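Local coordinates for protein precorrin-6A reductase (Rhodobacter capsulatus, PDB 4X7G) that reduces precorrin-6A with NADPH in cobalamin (vitamin B12) biosynthesis, giving a reduced precorrin product that it can hold bound in its pocket, at residues G9-E12 and A13-A17; A85-Q89 and T90-L94; G236-G239 and W240-D243. One frame throughout, in Å; residues are numbered along the deposited sequence.

Interaction 1: residues G9-E12 and A13-A17; sequences GTTE and ASRLA. With 3Y8 (3-[(1R,2S,3S,7S,11S,16S,17R,18R,19R)-2,7,12,18-tetrakis(2-hydroxy-2-oxoethyl)-3,13-bis(3-hydroxy-3-oxopropyl)-1,2,5,7,11,17-hexamethyl-17-(3-oxidanyl-3-oxidanylidene-prop-1-enyl)-3,6,8,10,15,16,18,19,21,24-decahydrocorrin-8-yl]propanoic acid), chain C.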
ATOM      1  N   GLY A   9      -4.787  -2.689   4.526  1.00 11.39           N
ATOM      2  CA  GLY A   9      -3.831  -1.601   4.464  1.00 12.40           C
ATOM      3  C   GLY A   9      -3.870  -0.739   3.260  1.00 12.36           C
ATOM      4  O   GLY A   9      -3.053   0.174   3.118  1.00 14.75           O
ATOM      5  N   THR A  10      -4.719  -1.015   2.278  1.00 11.43           N
ATOM      6  CA  THR A  10      -4.945  -0.261   1.088  1.00 10.21           C
ATOM      7  C   THR A  10      -6.296   0.256   0.929  1.00  9.95           C
ATOM      8  O   THR A  10      -7.277  -0.249   1.556  1.00 10.93           O
ATOM      9  CB  THR A  10      -4.558  -1.080  -0.158  1.00 10.68           C
ATOM     10  OG1 THR A  10      -5.456  -2.187  -0.215  1.00 10.73           O
ATOM     11  CG2 THR A  10      -3.140  -1.588  -0.158  1.00 11.55           C
ATOM     12  N   THR A  11      -6.569   1.154  -0.021  1.00 10.14           N
ATOM     13  CA  THR A  11      -7.921   1.617  -0.323  1.00 10.75           C
ATOM     14  C   THR A  11      -8.651   0.406  -0.923  1.00 10.07           C
ATOM     15  O   THR A  11      -9.860   0.219  -0.685  1.00 11.66           O
ATOM     16  CB  THR A  11      -7.934   2.827  -1.236  1.00 12.63           C
ATOM     17  OG1 THR A  11      -7.323   3.915  -0.501  1.00 14.66           O
ATOM     18  CG2 THR A  11      -9.297   3.204  -1.712  1.00 13.15           C
ATOM     19  N   GLU A  12      -7.973  -0.400  -1.740  1.00 10.84           N
ATOM     20  CA  GLU A  12      -8.606  -1.612  -2.267  1.00 10.18           C
ATOM     21  C   GLU A  12      -9.157  -2.443  -1.107  1.00 10.40           C
ATOM     22  O   GLU A  12     -10.277  -2.997  -1.207  1.00 10.57           O
ATOM     23  CB  GLU A  12      -7.599  -2.375  -3.152  1.00 11.38           C
ATOM     24  CG  GLU A  12      -7.351  -1.680  -4.502  1.00 12.02           C
ATOM     25  CD  GLU A  12      -6.722  -0.255  -4.426  1.00 12.70           C
ATOM     26  OE1 GLU A  12      -5.816  -0.053  -3.623  1.00 12.13           O
ATOM     27  OE2 GLU A  12      -7.177   0.652  -5.159  1.00 12.91           O
ATOM     28  N   ALA A  13      -8.337  -2.691  -0.094  1.00  9.88           N
ATOM     29  CA  ALA A  13      -8.802  -3.472   1.045  1.00 10.16           C
ATOM     30  C   ALA A  13     -10.039  -2.843   1.689  1.00 10.44           C
ATOM     31  O   ALA A  13     -10.962  -3.547   2.116  1.00 10.54           O
ATOM     32  CB  ALA A  13      -7.727  -3.624   2.075  1.00 10.51           C
ATOM     33  N   SER A  14     -10.043  -1.530   1.864  1.00 10.37           N
ATOM     34  CA  SER A  14     -11.226  -0.870   2.459  1.00 10.62           C
ATOM     35  C   SER A  14     -12.425  -0.996   1.627  1.00 11.14           C
ATOM     36  O   SER A  14     -13.539  -1.270   2.174  1.00 11.34           O
ATOM     37  CB  SER A  14     -10.868   0.620   2.690  1.00 12.19           C
ATOM     38  OG  SER A  14      -9.841   0.740   3.639  1.00 12.46           O
ATOM     39  N   ARG A  15     -12.336  -0.891   0.335  1.00 10.95           N
ATOM     40  CA  ARG A  15     -13.470  -1.047  -0.541  1.00 10.57           C
ATOM     41  C   ARG A  15     -13.950  -2.477  -0.483  1.00 11.01           C
ATOM     42  O   ARG A  15     -15.201  -2.719  -0.489  1.00 12.34           O
ATOM     43  CB  ARG A  15     -13.087  -0.668  -1.932  1.00 13.32           C
ATOM     44  CG  ARG A  15     -12.837   0.834  -2.082  1.00 15.57           C
ATOM     45  CD  ARG A  15     -12.571   1.168  -3.564  1.00 22.17           C
ATOM     46  NE  ARG A  15     -12.358   2.620  -3.724  1.00 28.99           N
ATOM     47  CZ  ARG A  15     -11.879   3.251  -4.827  1.00 25.70           C
ATOM     48  NH1 ARG A  15     -11.504   2.591  -5.939  1.00 26.99           N
ATOM     49  NH2 ARG A  15     -11.790   4.582  -4.769  1.00 31.51           N
ATOM     50  N   LEU A  16     -13.027  -3.430  -0.426  1.00 10.33           N
ATOM     51  CA  LEU A  16     -13.438  -4.833  -0.333  1.00 10.16           C
ATOM     52  C   LEU A  16     -14.155  -5.103   0.996  1.00 10.17           C
ATOM     53  O   LEU A  16     -15.167  -5.815   1.037  1.00 10.82           O
ATOM     54  CB  LEU A  16     -12.230  -5.720  -0.455  1.00 10.31           C
ATOM     55  CG  LEU A  16     -12.521  -7.225  -0.299  1.00 11.24           C
ATOM     56  CD1 LEU A  16     -13.553  -7.755  -1.285  1.00 12.39           C
ATOM     57  CD2 LEU A  16     -11.206  -7.988  -0.386  1.00 10.95           C
ATOM     58  N   ALA A  17     -13.627  -4.553   2.068  1.00 10.03           N
ATOM     59  CA  ALA A  17     -14.266  -4.755   3.415  1.00 10.49           C
ATOM     60  C   ALA A  17     -15.680  -4.235   3.387  1.00 10.96           C
ATOM     61  O   ALA A  17     -16.599  -4.916   3.907  1.00 11.44           O
ATOM     62  CB  ALA A  17     -13.478  -4.047   4.449  1.00 10.96           C
TER
HETATM   63  C48 3Y8 C 302      -1.538   1.016   8.589  1.00 12.87           C
HETATM   64  C47 3Y8 C 302      -4.276   2.555   7.970  1.00 12.90           C
HETATM   65  C43 3Y8 C 302      -8.173   3.603   3.276  1.00 16.83           C
HETATM   66  C42 3Y8 C 302      -6.746   4.287   3.395  1.00 13.86           C
HETATM   67  C41 3Y8 C 302      -5.820   3.287   2.729  1.00 13.64           C
HETATM   68  C38 3Y8 C 302      -3.145   2.670  -0.064  1.00 15.35           C
HETATM   69  C37 3Y8 C 302      -3.909   3.926   0.099  1.00 14.62           C
HETATM   70  C36 3Y8 C 302      -4.561   5.969   1.398  1.00 15.60           C
HETATM   71  C35 3Y8 C 302      -1.704   6.038   0.115  1.00 12.30           C
HETATM   72  C32 3Y8 C 302       1.623   9.507  -0.530  1.00 14.08           C
HETATM   73  C31 3Y8 C 302       1.870   7.944  -0.403  1.00 14.99           C
HETATM   74  C2  3Y8 C 302       2.343   5.060   1.458  1.00 12.47           C
HETATM   75  C1  3Y8 C 302       1.764   4.718   2.877  1.00 14.09           C
HETATM   76  C4  3Y8 C 302      -0.041   5.270   1.548  1.00 12.84           C
HETATM   77  C5  3Y8 C 302      -1.344   5.353   1.233  1.00 13.92           C
HETATM   78  C7  3Y8 C 302      -3.794   4.614   1.519  1.00 13.63           C
HETATM   79  C8  3Y8 C 302      -4.397   3.827   2.633  1.00 12.36           C
HETATM   80  C6  3Y8 C 302      -2.449   4.762   1.948  1.00 13.29           C
HETATM   81  C3  3Y8 C 302       1.177   5.836   0.819  1.00 12.72           C
HETATM   82  C11 3Y8 C 302      -2.788   3.567   6.070  1.00 12.64           C
HETATM   83  C12 3Y8 C 302      -2.938   2.720   7.232  1.00 11.28           C
HETATM   84  C13 3Y8 C 302      -1.805   2.111   7.552  1.00 11.89           C
HETATM   85  C14 3Y8 C 302      -0.784   2.586   6.636  1.00 11.82           C
HETATM   86  C15 3Y8 C 302       0.535   2.188   6.668  1.00 13.46           C
HETATM   87  C16 3Y8 C 302       1.477   2.716   5.676  1.00 14.19           C
HETATM   88  C17 3Y8 C 302       2.974   2.615   5.789  1.00 13.73           C
HETATM   89  C18 3Y8 C 302       3.431   3.389   4.512  1.00 13.74           C
HETATM   90  C19 3Y8 C 302       2.176   3.397   3.535  1.00 14.37           C
HETATM   91  C20 3Y8 C 302       1.933   5.897   3.841  1.00 14.08           C
HETATM   92  C21 3Y8 C 302      -4.498   3.712   9.035  1.00 13.75           C
HETATM   93  C24 3Y8 C 302      -3.222   5.014   6.326  1.00 13.39           C
HETATM   94  C25 3Y8 C 302       3.628   5.905   1.505  1.00 13.55           C
HETATM   95  C26 3Y8 C 302       2.522   3.780   0.629  1.00 14.59           C
HETATM   96  O59 3Y8 C 302       3.362   7.032   8.165  1.00 16.45           O
HETATM   97  C57 3Y8 C 302       3.219   5.744   8.317  1.00 18.01           C
HETATM   98  O58 3Y8 C 302       3.358   5.082   9.379  1.00 20.98           O
HETATM   99  C56 3Y8 C 302       3.027   4.985   7.033  1.00 15.96           C
HETATM  100  C55 3Y8 C 302       3.432   3.476   7.060  1.00 15.13           C
HETATM  101  C54 3Y8 C 302       3.463   1.186   5.837  1.00 14.30           C
HETATM  102  C60 3Y8 C 302       4.629   2.836   3.742  1.00 15.00           C
HETATM  103  C61 3Y8 C 302       5.935   2.933   4.383  1.00 14.61           C
HETATM  104  O62 3Y8 C 302       6.864   2.217   3.850  1.00 17.22           O
HETATM  105  O63 3Y8 C 302       6.142   3.700   5.364  1.00 14.14           O
HETATM  106  N24 3Y8 C 302       1.068   3.044   4.438  1.00 13.18           N
HETATM  107  N23 3Y8 C 302      -1.383   3.462   5.782  1.00 12.32           N
HETATM  108  C49 3Y8 C 302      -1.595  -0.359   7.908  1.00 14.30           C
HETATM  109  C50 3Y8 C 302      -1.438  -1.552   8.791  1.00 13.88           C
HETATM  110  O51 3Y8 C 302      -1.182  -1.414  10.009  1.00 14.18           O
HETATM  111  O52 3Y8 C 302      -1.697  -2.668   8.208  1.00 14.02           O
HETATM  112  O23 3Y8 C 302      -5.630   4.236   9.019  1.00 16.05           O
HETATM  113  O22 3Y8 C 302      -3.572   3.995   9.757  1.00 15.37           O
HETATM  114  C10 3Y8 C 302      -3.570   2.918   4.882  1.00 13.34           C
HETATM  115  C9  3Y8 C 302      -3.479   3.675   3.603  1.00 12.11           C
HETATM  116  N22 3Y8 C 302      -2.287   4.293   3.203  1.00 13.17           N
HETATM  117  O44 3Y8 C 302      -8.740   3.771   2.188  1.00 18.13           O
HETATM  118  O45 3Y8 C 302      -8.622   3.187   4.262  1.00 19.70           O
HETATM  119  O39 3Y8 C 302      -3.697   1.823  -0.835  1.00 16.16           O
HETATM  120  O40 3Y8 C 302      -2.010   2.579   0.399  1.00 16.96           O
HETATM  121  N21 3Y8 C 302       0.327   4.681   2.634  1.00 14.15           N
HETATM  122  C27 3Y8 C 302       2.929   4.057  -0.848  1.00 14.35           C
HETATM  123  O28 3Y8 C 302       4.142   4.183  -1.060  1.00 17.16           O
HETATM  124  O29 3Y8 C 302       2.070   4.143  -1.719  1.00 14.81           O
HETATM  125  C30 3Y8 C 302       1.126   7.397   0.776  1.00 13.77           C
HETATM  126  O34 3Y8 C 302       2.069  10.182   0.470  1.00 16.73           O
HETATM  127  O33 3Y8 C 302       1.190   9.759  -1.655  1.00 15.65           O
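The first turn of helix 11-22, in the beta-alpha-beta unit built from strand 4-7, this helix and strand 27-31, is where the reduced precorrin meets the N-terminal parallel-sheet domain. T10 is the N-cap. Its OG1 accepts a nearly straight bond from A13 N at 2.9 Å. With chi1 at 65° the hydroxyl sits between the backbone N and the carbonyl carbon, and this aims it at the amide of A13 in the first turn. The same oxygen is also hydrogen-bonded to A71 O. A13 CB tucks in beside it, 3.5 Å from T10 OG1. Behind the cap the regular helical bonds begin, with S14 N on T10 O, R15 N on T11 O and L16 N on E12 O.

Two of the ligand's carboxylates lie at this helix start. T11 N donates to 3Y8 O39 at 3.1 Å. The second carboxylate is held by two hydroxyls, one oxygen each: T11 OG1 donates to O44 at 3.0 Å and S14 OG to O45 at 2.8 Å. Both hydroxyls lie beside their own backbone N, on the face of the helix turned to the ligand. S14 OG has a further partner in Q41 NE2. G9 O lies 3.3 Å from 3Y8 C10, and G9 also touches NADP.

T11 CG2 lies over one face of the R15 guanidinium, 3.7 Å from R15 NE. E12 OE1 is 4.0 Å from 3Y8 O39, while E12 OE2 accepts from A201 N. Within this turn the two acid groups are met by neutral donors, and K136, R173 and K206 bond the ligand elsewhere. The helix N-terminus would probably help to stabilise their negative charge.

Interaction 2: residues A85-Q89 and T90-L94; sequences AACAQ and TGVAL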
ATOM      1  N   ALA A  85       2.993 -18.678   1.215  1.00 14.88           N
ATOM      2  CA  ALA A  85       3.548 -19.881   1.856  1.00 17.48           C
ATOM      3  C   ALA A  85       2.580 -20.457   2.821  1.00 18.01           C
ATOM      4  O   ALA A  85       2.351 -21.725   2.804  1.00 19.44           O
ATOM      5  CB  ALA A  85       4.862 -19.573   2.492  1.00 18.17           C
ATOM      6  N   ALA A  86       1.937 -19.635   3.655  1.00 15.23           N
ATOM      7  CA  ALA A  86       1.032 -20.160   4.672  1.00 16.60           C
ATOM      8  C   ALA A  86      -0.215 -20.784   4.007  1.00 16.06           C
ATOM      9  O   ALA A  86      -0.750 -21.828   4.456  1.00 17.91           O
ATOM     10  CB  ALA A  86       0.613 -19.103   5.642  1.00 15.86           C
ATOM     11  N   CYS A  87      -0.773 -20.160   2.977  1.00 16.14           N
ATOM     12  CA  CYS A  87      -1.937 -20.702   2.282  1.00 17.21           C
ATOM     13  C   CYS A  87      -1.587 -21.985   1.551  1.00 17.39           C
ATOM     14  O   CYS A  87      -2.425 -22.924   1.518  1.00 18.26           O
ATOM     15  CB  CYS A  87      -2.515 -19.638   1.304  1.00 16.10           C
ATOM     16  SG  CYS A  87      -3.345 -18.290   2.216  1.00 16.05           S
ATOM     17  N   ALA A  88      -0.400 -22.046   0.985  1.00 18.09           N
ATOM     18  CA  ALA A  88      -0.012 -23.325   0.325  1.00 21.89           C
ATOM     19  C   ALA A  88       0.095 -24.439   1.347  1.00 23.48           C
ATOM     20  O   ALA A  88      -0.419 -25.587   1.032  1.00 22.76           O
ATOM     21  CB  ALA A  88       1.292 -23.176  -0.393  1.00 22.93           C
ATOM     22  N   GLN A  89       0.680 -24.155   2.500  1.00 19.91           N
ATOM     23  CA  GLN A  89       0.844 -25.166   3.592  0.50 22.13           C
ATOM     24  C   GLN A  89      -0.480 -25.657   4.149  1.00 24.58           C
ATOM     25  O   GLN A  89      -0.640 -26.848   4.518  1.00 25.93           O
ATOM     26  CB  GLN A  89       1.682 -24.639   4.769  0.50 23.78           C
ATOM     27  CG  GLN A  89       2.241 -25.755   5.637  0.50 24.93           C
ATOM     28  CD  GLN A  89       2.986 -25.267   6.849  0.50 23.96           C
ATOM     29  OE1 GLN A  89       3.749 -24.319   6.791  0.50 25.96           O
ATOM     30  NE2 GLN A  89       2.761 -25.922   7.967  0.50 23.30           N
ATOM     31  N   THR A  90      -1.471 -24.800   4.224  1.00 20.51           N
ATOM     32  CA  THR A  90      -2.735 -25.159   4.781  1.00 20.83           C
ATOM     33  C   THR A  90      -3.775 -25.561   3.770  1.00 19.31           C
ATOM     34  O   THR A  90      -4.872 -26.001   4.141  1.00 24.35           O
ATOM     35  CB  THR A  90      -3.288 -24.009   5.634  1.00 20.16           C
ATOM     36  OG1 THR A  90      -3.390 -22.818   4.794  1.00 19.07           O
ATOM     37  CG2 THR A  90      -2.414 -23.649   6.811  1.00 20.49           C
ATOM     38  N   GLY A  91      -3.569 -25.335   2.505  1.00 19.42           N
ATOM     39  CA  GLY A  91      -4.537 -25.549   1.481  1.00 20.44           C
ATOM     40  C   GLY A  91      -5.698 -24.527   1.421  1.00 20.27           C
ATOM     41  O   GLY A  91      -6.742 -24.762   0.782  1.00 22.58           O
ATOM     42  N   VAL A  92      -5.493 -23.352   2.020  1.00 16.86           N
ATOM     43  CA  VAL A  92      -6.463 -22.259   1.967  1.00 16.38           C
ATOM     44  C   VAL A  92      -6.286 -21.503   0.686  1.00 16.59           C
ATOM     45  O   VAL A  92      -5.164 -21.123   0.280  1.00 16.23           O
ATOM     46  CB  VAL A  92      -6.248 -21.399   3.219  1.00 14.98           C
ATOM     47  CG1 VAL A  92      -7.018 -20.083   3.146  1.00 16.03           C
ATOM     48  CG2 VAL A  92      -6.597 -22.159   4.509  1.00 16.60           C
ATOM     49  N   ALA A  93      -7.385 -21.222   0.019  1.00 14.70           N
ATOM     50  CA  ALA A  93      -7.380 -20.517  -1.230  1.00 15.23           C
ATOM     51  C   ALA A  93      -6.991 -19.027  -1.023  1.00 13.11           C
ATOM     52  O   ALA A  93      -7.354 -18.447  -0.026  1.00 13.23           O
ATOM     53  CB  ALA A  93      -8.748 -20.512  -1.831  1.00 15.22           C
ATOM     54  N   LEU A  94      -6.185 -18.528  -1.925  1.00 12.91           N
ATOM     55  CA  LEU A  94      -5.602 -17.167  -1.824  1.00 12.45           C
ATOM     56  C   LEU A  94      -5.718 -16.401  -3.130  1.00 12.61           C
ATOM     57  O   LEU A  94      -5.421 -16.930  -4.204  1.00 12.36           O
ATOM     58  CB  LEU A  94      -4.111 -17.308  -1.525  1.00 12.33           C
ATOM     59  CG  LEU A  94      -3.242 -16.063  -1.534  1.00 12.53           C
ATOM     60  CD1 LEU A  94      -3.665 -15.094  -0.476  1.00 12.97           C
ATOM     61  CD2 LEU A  94      -1.769 -16.426  -1.323  1.00 12.44           C
TER
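T90 meets A86 at the C-terminal end of helix 77-90. A86 O takes two bonds from this one residue. T90 N donates at 3.1 Å, as the last regular helical bond. T90 OG1 donates at 2.8 Å. The two donors reach the oxygen from opposite faces of its carbonyl plane. A chi1 of 58° puts OG1 between the backbone N and the carbonyl carbon of T90, which aims it at the carbonyl of A86, one turn back. The methyl CG2, beside the backbone N, also lies close, 3.4 Å from A86 O.

The next carbonyl, C87 O, takes two weak, strongly bent bonds, from G91 N (2.8 Å) and V92 N (3.1 Å). G91 N also has a long, weak bond to A88 O. G91 takes positive phi (73°), and here the chain leaves the helix.

The turn brings V92 and L94 back over C87. C87 SG packs on L94 CB at 3.9 Å and, more loosely, on V92 CG1 at 4.2 Å. V68 of strand 67-70 touches all three side chains. On another side, A86, Q89 and T90 rest on helix 52-63.

The bonds V92 N to C87 O and G91 N to A88 O, though weak, make with the positive phi of G91 a Schellman-type cap. It ends helix 77-90 in the beta-alpha-beta unit of strand 67-70, helix 77-90 and strand 93-97, part of a Rossmann-type sheet.

Interaction 3: residues G236-G239 and W240-D243; sequences GVMG and WLAD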
ATOM      1  N   GLY A 236     -13.303  -8.646  -9.918  1.00 16.74           N
ATOM      2  CA  GLY A 236     -12.476  -9.836  -9.973  1.00 15.43           C
ATOM      3  C   GLY A 236     -12.413 -10.618  -8.653  1.00 14.65           C
ATOM      4  O   GLY A 236     -12.474 -11.813  -8.665  1.00 14.60           O
ATOM      5  N   VAL A 237     -12.312  -9.928  -7.537  1.00 14.33           N
ATOM      6  CA  VAL A 237     -12.248 -10.585  -6.253  1.00 13.67           C
ATOM      7  C   VAL A 237     -13.573 -11.271  -6.016  1.00 13.18           C
ATOM      8  O   VAL A 237     -13.628 -12.420  -5.562  1.00 13.89           O
ATOM      9  CB  VAL A 237     -11.920  -9.584  -5.105  1.00 13.34           C
ATOM     10  CG1 VAL A 237     -12.140 -10.254  -3.785  1.00 13.48           C
ATOM     11  CG2 VAL A 237     -10.600  -8.976  -5.273  1.00 14.06           C
HETATM   12  N   MSE A 238     -14.690 -10.623  -6.312  0.50 13.93           N
HETATM   13  CA  MSE A 238     -15.941 -11.196  -5.995  0.50 13.50           C
HETATM   14  C   MSE A 238     -16.197 -12.449  -6.870  0.50 13.55           C
HETATM   15  O   MSE A 238     -16.714 -13.427  -6.397  0.50 13.95           O
HETATM   16  CB  MSE A 238     -17.066 -10.208  -6.195  0.50 15.66           C
HETATM   17  CG  MSE A 238     -16.885  -9.012  -5.183  0.50 15.00           C
HETATM   18 SE   MSE A 238     -16.361  -9.325  -3.271  0.50 16.02          SE
HETATM   19  CE  MSE A 238     -17.915 -10.404  -2.866  0.50 15.59           C
ATOM     20  N   GLY A 239     -15.787 -12.393  -8.144  1.00 14.31           N
ATOM     21  CA  GLY A 239     -15.894 -13.610  -9.024  1.00 13.46           C
ATOM     22  C   GLY A 239     -15.013 -14.721  -8.527  1.00 12.50           C
ATOM     23  O   GLY A 239     -15.417 -15.893  -8.543  1.00 13.68           O
ATOM     24  N   TRP A 240     -13.777 -14.410  -8.122  1.00 11.47           N
ATOM     25  CA  TRP A 240     -12.874 -15.417  -7.576  1.00 11.76           C
ATOM     26  C   TRP A 240     -13.458 -16.044  -6.366  1.00 11.88           C
ATOM     27  O   TRP A 240     -13.425 -17.283  -6.197  1.00 12.35           O
ATOM     28  CB  TRP A 240     -11.514 -14.757  -7.340  1.00 11.78           C
ATOM     29  CG  TRP A 240     -10.446 -15.666  -6.808  1.00 11.94           C
ATOM     30  CD1 TRP A 240      -9.436 -16.250  -7.566  1.00 12.20           C
ATOM     31  CD2 TRP A 240     -10.235 -16.087  -5.489  1.00 12.14           C
ATOM     32  NE1 TRP A 240      -8.638 -16.998  -6.780  1.00 12.61           N
ATOM     33  CE2 TRP A 240      -9.102 -16.949  -5.496  1.00 12.46           C
ATOM     34  CE3 TRP A 240     -10.842 -15.787  -4.264  1.00 11.94           C
ATOM     35  CZ2 TRP A 240      -8.651 -17.539  -4.362  1.00 13.40           C
ATOM     36  CZ3 TRP A 240     -10.355 -16.358  -3.136  1.00 12.10           C
ATOM     37  CH2 TRP A 240      -9.270 -17.222  -3.153  1.00 12.75           C
ATOM     38  N   LEU A 241     -14.062 -15.254  -5.438  1.00 11.81           N
ATOM     39  CA  LEU A 241     -14.583 -15.831  -4.255  1.00 12.03           C
ATOM     40  C   LEU A 241     -15.747 -16.783  -4.591  1.00 11.83           C
ATOM     41  O   LEU A 241     -15.822 -17.877  -4.028  1.00 12.85           O
ATOM     42  CB  LEU A 241     -15.116 -14.727  -3.305  1.00 12.83           C
ATOM     43  CG  LEU A 241     -14.070 -13.964  -2.534  1.00 12.09           C
ATOM     44  CD1 LEU A 241     -14.625 -12.685  -1.895  1.00 14.39           C
ATOM     45  CD2 LEU A 241     -13.451 -14.824  -1.498  1.00 13.59           C
ATOM     46  N   ALA A 242     -16.627 -16.326  -5.461  1.00 13.46           N
ATOM     47  CA  ALA A 242     -17.738 -17.208  -5.881  1.00 13.34           C
ATOM     48  C   ALA A 242     -17.233 -18.553  -6.484  1.00 13.14           C
ATOM     49  O   ALA A 242     -17.681 -19.633  -6.103  1.00 13.61           O
ATOM     50  CB  ALA A 242     -18.663 -16.510  -6.814  1.00 15.85           C
ATOM     51  N   ASP A 243     -16.253 -18.366  -7.368  1.00 13.25           N
ATOM     52  CA  ASP A 243     -15.627 -19.555  -8.054  1.00 12.20           C
ATOM     53  C   ASP A 243     -15.013 -20.515  -7.109  1.00 14.07           C
ATOM     54  O   ASP A 243     -15.050 -21.766  -7.352  1.00 14.53           O
ATOM     55  CB  ASP A 243     -14.575 -19.115  -9.024  1.00 13.90           C
ATOM     56  CG  ASP A 243     -15.036 -18.563 -10.274  1.00 13.59           C
ATOM     57  OD1 ASP A 243     -16.262 -18.523 -10.638  1.00 15.26           O
ATOM     58  OD2 ASP A 243     -14.176 -18.067 -11.081  1.00 16.71           O
TER
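L241 meets V237 and M238 on the preceding turn of helix 234-243. Its CB lies 3.6 Å from V237 O. CG comes closer to the same oxygen, at 3.4 Å. With chi1 at -77°, CG stands beside the backbone N and the chain runs back along the helix. CD1 stays 3.8 Å from V237 O and lands among the side chains one turn earlier. It is 4.0 Å from V237 CG1, and these two side chains lie side by side, pointing the same way. It is also 4.0 Å from SE of M238, a selenomethionine. That contact holds for one of two modelled conformers of M238. The other branch, CD2, lies in plane at the edge of the W240 ring.

The backbone beneath is regular. L241 N donates to V237 O at 2.9 Å, and W240 N, A242 N and D243 N bond likewise to G236 O, M238 O and G239 O. The indole itself leads away from the turn, and its NE1 is hydrogen-bonded to D229 OD2.

The helix packs on one face of the parallel sheet. V237, W240 and L241 rest on I69 of strand 67-70, W240 also reaches strand 93-97, and M238 packs against helix 11-22.

How the interactions relate
From the N terminus, interaction 1 opens helix 11-22 after strand 4-7, at the ligand pocket. Interaction 2 comes next, ending helix 77-90 and leading into strand 93-97. Interaction 3 follows near the C terminus, in helix 234-243. The three are local and in series; none nests in or crosses another. Helix 234-243 touches the other two. L16 CD1 of interaction 1 is 3.8 Å from V237 CG1, and W240 CZ2 is 3.3 Å from L94 O of interaction 2. Interactions 1 and 2 do not touch, their nearest atoms being about 10 Å apart. Helix 234-243 thus bridges helix 11-22 and the turn from helix 77-90 to strand 93-97 within one parallel-sheet domain.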